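Local coordinates for protein cytidine deaminase (Mycobacterium tuberculosis, PDB 4WIG) that catalyses the zinc-dependent hydrolytic deamination of cytidine and 2'-deoxycytidine to uridine and 2'-deoxyuridine, as a homotetramer, at residues V29-L34 with L55-A60; G19-Y24 with C44-V49. The protein carries 1 engineered substitution. All coordinates share one frame; numbering follows the deposited sequence.

Interaction 1 (V29-L34 with L55-A60). With ZN (zinc ion), chain C.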
ATOM      1  N   VAL A  29      -4.809  12.422  11.862  1.00  9.16           N
ATOM      2  CA  VAL A  29      -5.144  13.190  10.671  1.00  8.74           C
ATOM      3  C   VAL A  29      -6.612  12.990  10.383  1.00  8.19           C
ATOM      4  O   VAL A  29      -7.104  11.893  10.510  1.00  7.71           O
ATOM      5  CB  VAL A  29      -4.318  12.761   9.458  1.00  8.37           C
ATOM      6  CG1 VAL A  29      -4.743  13.549   8.225  1.00  8.35           C
ATOM      7  CG2 VAL A  29      -2.834  12.963   9.735  1.00  8.60           C
ATOM      8  N   GLY A  30      -7.306  14.065  10.005  1.00  8.24           N
ATOM      9  CA  GLY A  30      -8.691  13.963   9.575  1.00  8.17           C
ATOM     10  C   GLY A  30      -8.866  14.649   8.241  1.00  8.28           C
ATOM     11  O   GLY A  30      -8.119  15.577   7.922  1.00  8.20           O
ATOM     12  N   ALA A  31      -9.847  14.205   7.459  1.00  8.17           N
ATOM     13  CA  ALA A  31     -10.138  14.855   6.210  1.00  8.22           C
ATOM     14  C   ALA A  31     -11.629  14.893   5.959  1.00  8.27           C
ATOM     15  O   ALA A  31     -12.367  14.042   6.444  1.00  8.08           O
ATOM     16  CB  ALA A  31      -9.410  14.156   5.069  1.00  8.34           C
ATOM     17  N   ALA A  32     -12.059  15.895   5.208  1.00  8.42           N
ATOM     18  CA  ALA A  32     -13.458  16.036   4.839  1.00  8.69           C
ATOM     19  C   ALA A  32     -13.538  16.586   3.429  1.00  8.98           C
ATOM     20  O   ALA A  32     -12.738  17.442   3.041  1.00  9.05           O
ATOM     21  CB  ALA A  32     -14.170  16.963   5.805  1.00  8.72           C
ATOM     22  N   ALA A  33     -14.502  16.085   2.664  1.00  9.15           N
ATOM     23  CA  ALA A  33     -14.652  16.478   1.278  1.00  9.50           C
ATOM     24  C   ALA A  33     -16.105  16.731   0.933  1.00  9.83           C
ATOM     25  O   ALA A  33     -17.011  16.027   1.415  1.00  9.38           O
ATOM     26  CB  ALA A  33     -14.067  15.417   0.350  1.00  9.55           C
ATOM     27  N   LEU A  34     -16.300  17.766   0.121  1.00 10.38           N
ATOM     28  CA  LEU A  34     -17.580  18.081  -0.482  1.00 11.20           C
ATOM     29  C   LEU A  34     -17.718  17.261  -1.760  1.00 11.78           C
ATOM     30  O   LEU A  34     -16.851  17.310  -2.647  1.00 11.63           O
ATOM     31  CB  LEU A  34     -17.633  19.552  -0.841  1.00 11.13           C
ATOM     32  CG  LEU A  34     -18.894  20.087  -1.509  1.00 11.11           C
ATOM     33  CD1 LEU A  34     -20.069  20.045  -0.547  1.00 11.02           C
ATOM     34  CD2 LEU A  34     -18.631  21.497  -2.012  1.00 11.20           C
ATOM     35  N   LEU A  55      -3.615   3.347   6.809  1.00  9.39           N
ATOM     36  CA  LEU A  55      -4.593   3.978   5.933  1.00  9.87           C
ATOM     37  C   LEU A  55      -4.598   5.475   6.167  1.00  9.49           C
ATOM     38  O   LEU A  55      -4.680   5.922   7.310  1.00  9.31           O
ATOM     39  CB  LEU A  55      -5.983   3.373   6.208  1.00 10.35           C
ATOM     40  CG  LEU A  55      -6.063   1.855   5.978  1.00 11.12           C
ATOM     41  CD1 LEU A  55      -7.236   1.210   6.694  1.00 11.19           C
ATOM     42  CD2 LEU A  55      -6.123   1.568   4.485  1.00 11.76           C
ATOM     43  N   CYS A  56      -4.471   6.255   5.091  1.00  9.32           N
ATOM     44  CA  CYS A  56      -4.524   7.710   5.166  1.00  9.13           C
ATOM     45  C   CYS A  56      -5.954   8.211   5.266  1.00  8.80           C
ATOM     46  O   CYS A  56      -6.867   7.612   4.688  1.00  8.81           O
ATOM     47  CB  CYS A  56      -3.889   8.332   3.928  1.00  9.29           C
ATOM     48  SG  CYS A  56      -2.082   8.352   3.922  1.00  9.89           S
ATOM     49  N   ALA A  57      -6.135   9.339   5.950  1.00  8.75           N
ATOM     50  CA  ALA A  57      -7.445   9.982   6.069  1.00  8.75           C
ATOM     51  C   ALA A  57      -8.117  10.220   4.721  1.00  8.78           C
ATOM     52  O   ALA A  57      -9.318  10.021   4.571  1.00  8.37           O
ATOM     53  CB  ALA A  57      -7.303  11.312   6.817  1.00  8.58           C
ATOM     54  N   GLU A  58      -7.332  10.694   3.758  1.00  8.99           N
ATOM     55  CA  GLU A  58      -7.844  11.036   2.448  1.00  9.31           C
ATOM     56  C   GLU A  58      -8.341   9.792   1.713  1.00  9.63           C
ATOM     57  O   GLU A  58      -9.364   9.856   1.025  1.00  9.41           O
ATOM     58  CB  GLU A  58      -6.791  11.778   1.624  1.00  9.48           C
ATOM     59  CG  GLU A  58      -6.189  12.985   2.334  1.00  9.58           C
ATOM     60  CD  GLU A  58      -4.923  12.654   3.108  1.00  9.81           C
ATOM     61  OE1 GLU A  58      -4.975  11.832   4.052  1.00  9.89           O
ATOM     62  OE2 GLU A  58      -3.863  13.230   2.789  1.00 10.41           O
ATOM     63  N   CYS A  59      -7.642   8.667   1.876  1.00  9.92           N
ATOM     64  CA  CYS A  59      -8.131   7.391   1.355  1.00 10.48           C
ATOM     65  C   CYS A  59      -9.416   6.959   2.045  1.00 10.12           C
ATOM     66  O   CYS A  59     -10.310   6.439   1.394  1.00 10.32           O
ATOM     67  CB  CYS A  59      -7.082   6.290   1.480  1.00 11.09           C
ATOM     68  SG  CYS A  59      -5.697   6.554   0.349  1.00 13.03           S
ATOM     69  N   ALA A  60      -9.497   7.176   3.358  1.00 10.04           N
ATOM     70  CA  ALA A  60     -10.727   6.910   4.104  1.00  9.93           C
ATOM     71  C   ALA A  60     -11.906   7.744   3.549  1.00  9.79           C
ATOM     72  O   ALA A  60     -13.025   7.246   3.454  1.00  9.46           O
ATOM     73  CB  ALA A  60     -10.527   7.170   5.594  1.00 10.16           C
TER
HETATM   74 ZN    ZN C 201      -1.725   9.996   2.344  1.00  9.31          ZN
HETATM   75  O   HOH W   1      -1.770  11.760   3.127  1.00 11.45           O

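Interaction 2 (G19-Y24 with C44-V49). Engineered in segment 44-49: D47 (natural residue Glu).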
ATOM      1  N   GLY A  19     -11.304  10.912  15.596  1.00 10.74           N
ATOM      2  CA  GLY A  19     -11.510   9.485  15.439  1.00 10.31           C
ATOM      3  C   GLY A  19     -10.273   8.666  15.092  1.00 10.20           C
ATOM      4  O   GLY A  19     -10.336   7.420  15.126  1.00  9.48           O
ATOM      5  N   ALA A  20      -9.168   9.350  14.771  1.00 10.01           N
ATOM      6  CA  ALA A  20      -7.934   8.707  14.307  1.00 10.23           C
ATOM      7  C   ALA A  20      -7.473   7.584  15.209  1.00 10.39           C
ATOM      8  O   ALA A  20      -7.427   7.741  16.432  1.00 10.28           O
ATOM      9  CB  ALA A  20      -6.798   9.721  14.174  1.00 10.29           C
ATOM     10  N   TYR A  21      -7.082   6.476  14.586  1.00 10.74           N
ATOM     11  CA  TYR A  21      -6.491   5.350  15.292  1.00 10.85           C
ATOM     12  C   TYR A  21      -4.980   5.451  15.121  1.00 11.09           C
ATOM     13  O   TYR A  21      -4.443   4.997  14.110  1.00 10.54           O
ATOM     14  CB  TYR A  21      -7.032   4.036  14.726  1.00 11.24           C
ATOM     15  CG  TYR A  21      -6.465   2.807  15.401  1.00 11.51           C
ATOM     16  CD1 TYR A  21      -7.033   2.318  16.562  1.00 12.07           C
ATOM     17  CD2 TYR A  21      -5.353   2.149  14.889  1.00 11.79           C
ATOM     18  CE1 TYR A  21      -6.519   1.206  17.199  1.00 12.34           C
ATOM     19  CE2 TYR A  21      -4.831   1.031  15.520  1.00 12.16           C
ATOM     20  CZ  TYR A  21      -5.423   0.569  16.675  1.00 12.56           C
ATOM     21  OH  TYR A  21      -4.909  -0.537  17.306  1.00 13.51           O
ATOM     22  N   VAL A  22      -4.302   6.039  16.110  1.00 11.13           N
ATOM     23  CA  VAL A  22      -2.878   6.355  15.999  1.00 11.61           C
ATOM     24  C   VAL A  22      -2.019   5.947  17.205  1.00 12.31           C
ATOM     25  O   VAL A  22      -1.174   6.712  17.673  1.00 12.10           O
ATOM     26  CB  VAL A  22      -2.656   7.844  15.650  1.00 11.05           C
ATOM     27  CG1 VAL A  22      -3.067   8.091  14.203  1.00 11.46           C
ATOM     28  CG2 VAL A  22      -3.419   8.763  16.607  1.00 10.89           C
ATOM     29  N   PRO A  23      -2.202   4.710  17.690  1.00 13.89           N
ATOM     30  CA  PRO A  23      -1.380   4.279  18.822  1.00 14.80           C
ATOM     31  C   PRO A  23       0.132   4.312  18.558  1.00 15.74           C
ATOM     32  O   PRO A  23       0.907   4.576  19.496  1.00 16.71           O
ATOM     33  CB  PRO A  23      -1.863   2.840  19.084  1.00 14.72           C
ATOM     34  CG  PRO A  23      -2.446   2.393  17.787  1.00 14.47           C
ATOM     35  CD  PRO A  23      -3.068   3.623  17.194  1.00 13.99           C
ATOM     36  N   TYR A  24       0.560   4.068  17.322  1.00 15.86           N
ATOM     37  CA  TYR A  24       1.998   3.940  17.030  1.00 15.98           C
ATOM     38  C   TYR A  24       2.602   5.244  16.518  1.00 16.15           C
ATOM     39  O   TYR A  24       3.649   5.674  17.007  1.00 16.29           O
ATOM     40  CB  TYR A  24       2.263   2.787  16.055  1.00 16.28           C
ATOM     41  CG  TYR A  24       1.456   1.558  16.404  1.00 16.23           C
ATOM     42  CD1 TYR A  24       0.641   0.951  15.460  1.00 16.20           C
ATOM     43  CD2 TYR A  24       1.452   1.051  17.693  1.00 16.74           C
ATOM     44  CE1 TYR A  24      -0.124  -0.146  15.779  1.00 16.32           C
ATOM     45  CE2 TYR A  24       0.693  -0.059  18.017  1.00 17.15           C
ATOM     46  CZ  TYR A  24      -0.094  -0.652  17.050  1.00 16.66           C
ATOM     47  OH  TYR A  24      -0.864  -1.737  17.362  1.00 18.19           O
ATOM     48  N   CYS A  44     -10.468   9.493   8.637  1.00  9.46           N
ATOM     49  CA  CYS A  44      -9.332   9.691   9.512  1.00  9.56           C
ATOM     50  C   CYS A  44      -8.298   8.620   9.257  1.00  9.50           C
ATOM     51  O   CYS A  44      -8.615   7.554   8.697  1.00  9.06           O
ATOM     52  CB  CYS A  44      -9.762   9.694  10.977  1.00 10.03           C
ATOM     53  SG  CYS A  44     -10.544   8.176  11.563  1.00 11.02           S
ATOM     54  N   ASN A  45      -7.059   8.892   9.635  1.00  9.50           N
ATOM     55  CA  ASN A  45      -6.027   7.866   9.472  1.00  9.58           C
ATOM     56  C   ASN A  45      -6.134   6.698  10.466  1.00  9.19           C
ATOM     57  O   ASN A  45      -6.743   6.790  11.544  1.00  8.82           O
ATOM     58  CB  ASN A  45      -4.605   8.465   9.398  1.00 10.10           C
ATOM     59  CG  ASN A  45      -4.199   9.230  10.636  1.00 10.46           C
ATOM     60  OD1 ASN A  45      -5.032   9.704  11.397  1.00 11.35           O
ATOM     61  ND2 ASN A  45      -2.896   9.336  10.852  1.00 11.06           N
ATOM     62  N   VAL A  46      -5.561   5.577  10.053  1.00  8.84           N
ATOM     63  CA  VAL A  46      -5.617   4.339  10.818  1.00  8.93           C
ATOM     64  C   VAL A  46      -4.265   3.637  10.725  1.00  9.10           C
ATOM     65  O   VAL A  46      -3.952   3.012   9.712  1.00  8.87           O
ATOM     66  CB  VAL A  46      -6.743   3.396  10.324  1.00  8.98           C
ATOM     67  CG1 VAL A  46      -6.896   2.211  11.264  1.00  9.12           C
ATOM     68  CG2 VAL A  46      -8.074   4.133  10.200  1.00  8.97           C
ATOM     69  N   ASP A  47      -3.480   3.771  11.796  1.00  9.28           N
ATOM     70  CA  ASP A  47      -2.233   3.030  11.996  1.00  9.69           C
ATOM     71  C   ASP A  47      -2.434   1.519  11.877  1.00  9.93           C
ATOM     72  O   ASP A  47      -3.488   0.986  12.233  1.00  9.93           O
ATOM     73  CB  ASP A  47      -1.693   3.247  13.427  1.00 10.00           C
ATOM     74  CG  ASP A  47      -0.940   4.553  13.618  1.00 10.14           C
ATOM     75  OD1 ASP A  47      -0.874   5.411  12.709  1.00  9.42           O
ATOM     76  OD2 ASP A  47      -0.428   4.721  14.753  1.00 10.75           O
ATOM     77  N   ASN A  48      -1.396   0.834  11.403  1.00 10.16           N
ATOM     78  CA  ASN A  48      -1.263  -0.609  11.599  1.00 10.23           C
ATOM     79  C   ASN A  48       0.108  -0.945  12.188  1.00 10.34           C
ATOM     80  O   ASN A  48       1.073  -0.222  11.979  1.00  9.83           O
ATOM     81  CB  ASN A  48      -1.434  -1.353  10.285  1.00 10.36           C
ATOM     82  CG  ASN A  48      -1.602  -2.842  10.482  1.00 10.56           C
ATOM     83  OD1 ASN A  48      -0.657  -3.615  10.306  1.00 11.23           O
ATOM     84  ND2 ASN A  48      -2.799  -3.255  10.871  1.00 10.69           N
ATOM     85  N   VAL A  49       0.176  -2.047  12.924  1.00 10.72           N
ATOM     86  CA  VAL A  49       1.442  -2.482  13.528  1.00 11.60           C
ATOM     87  C   VAL A  49       2.512  -2.748  12.462  1.00 11.41           C
ATOM     88  O   VAL A  49       3.708  -2.554  12.715  1.00 11.93           O
ATOM     89  CB  VAL A  49       1.242  -3.696  14.473  1.00 12.25           C
ATOM     90  CG1 VAL A  49       0.798  -4.944  13.725  1.00 12.30           C
ATOM     91  CG2 VAL A  49       2.506  -3.976  15.269  1.00 12.83           C
TER

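Interaction 1 (V29-L34 with L55-A60)
V29 holds CG1 anti to its backbone N (chi1 178°), which lays that methyl against the CB of A57, while E58, turned about CB-CG (chi2 92°), folds its carboxylate back toward the zinc ion. V29 CG1 and A57 CB are 3.7 Å apart. On the far side of G30 the methyl of A31 approaches A57 too, with its CB 3.9 Å from A57 CB, so the A57 methyl sits between V29 CG1 and A31 CB on strand 29-35. Between them A57 CB rests on backbone, lying 4.0 Å from the carbonyl carbon of G30. A31 CB also lies 4.2 Å from E58 N. No hydrogen bond links the two segments, and the contact is buried apolar packing of the first helical turn against the central sheet.

C56 occupies the N-cap position of helix 57-67, and A60 N closes the first turn on C56 O. C56 SG, anti to the carbonyl carbon, binds the zinc ion at 2.3 Å; C89, just before helix 90-100, and C92, in its first turn, supply the other two sulfur ligands. C56, A57 and E58 thus form the Cys-Ala-Glu element of the cytidine deaminase zinc site, whose middle residue faces the sheet. A water completes the coordination, 1.9 Å from the zinc ion, and donates a hydrogen bond to E58 OE2 over 2.6 Å. The E58 carboxylate itself is not a ligand. Held by the metal on one side and by E58 on another, this water is placed as expected for the nucleophile of deamination. The arrangement is consistent with the zinc ion polarising it and with E58, the proton donor by similarity, relaying its protons.

Interaction 2 (G19-Y24 with C44-V49)
D47 OD2 is gripped by two successive backbone N-H groups, those of Y24 and S25. Y24 N meets D47 OD2 nearly along its C-O axis, 2.8 Å away, with the N-H...O angle bent to 138°. With CG anti to the carbonyl carbon (chi1 -80°), the engineered D47, which replaces the natural Glu, sends its carboxylate toward the backbone of residues 22-24, where OD2 comes 3.2 Å from V22 C. The carboxylate plane lies only 12° from that of the Y24 ring.

Nearer the start of the segments the two loops run side by side in the same sense and make a single parallel beta bridge, in which Y21 hydrogen-bonds to both neighbours of V46: Y21 N to N45 O at 3.1 Å, and D47 N to Y21 O at 2.8 Å. The bridge lies just past the end of strand 40-44, the outermost strand of the sheet within this chain, where N45, V46 and D47 bind substrate by similarity; the Asn and Glu of this motif hold the ribose in related enzymes.

The N45 amide is anchored at both ends, OD1 by V29 N and ND2 by F27 O. V22 crosses it at about a right angle, its CG1 3.6 Å from N45 ND2, and A20 CB packs against OD1. D47 O lies at the edge of the Y21 ring, 3.4 Å from CD2, while V46 CG1 touches Y21 CB. P23 serves both tyrosines, CD over one face of Y21 near its rim and CG over the centre of a Y24 face. Y24 CE1 reaches V49 N at 3.4 Å. Beyond the rings, E98 of the second subunit is hydrogen-bonded through OE1 to both tyrosine hydroxyls and through OE2 to V49 N, and H99 of that subunit meets the Y21 ring edge-to-face.

Overall arrangement
From the N terminus, the chain leaves helix 6-17 and enters residues 19-24, passes along strand 29-35, turns into strand 40-44, continues through the loop that begins at the end of that strand and arrives at helix 57-67. Interaction 2 closes the first loop, drawing residues 19-24 to 44-49 around the hairpin of the two strands. Interaction 1 closes the second, bringing the start of helix 57-67 onto strand 29-35. The segments alternate, so the two closures cross. They also meet directly: L55 O and V46 N are 2.9 Å apart, a probable hydrogen bond. Together they join the sheet, the zinc-bearing helix start and the loop thought to bind substrate, and both reach the second subunit.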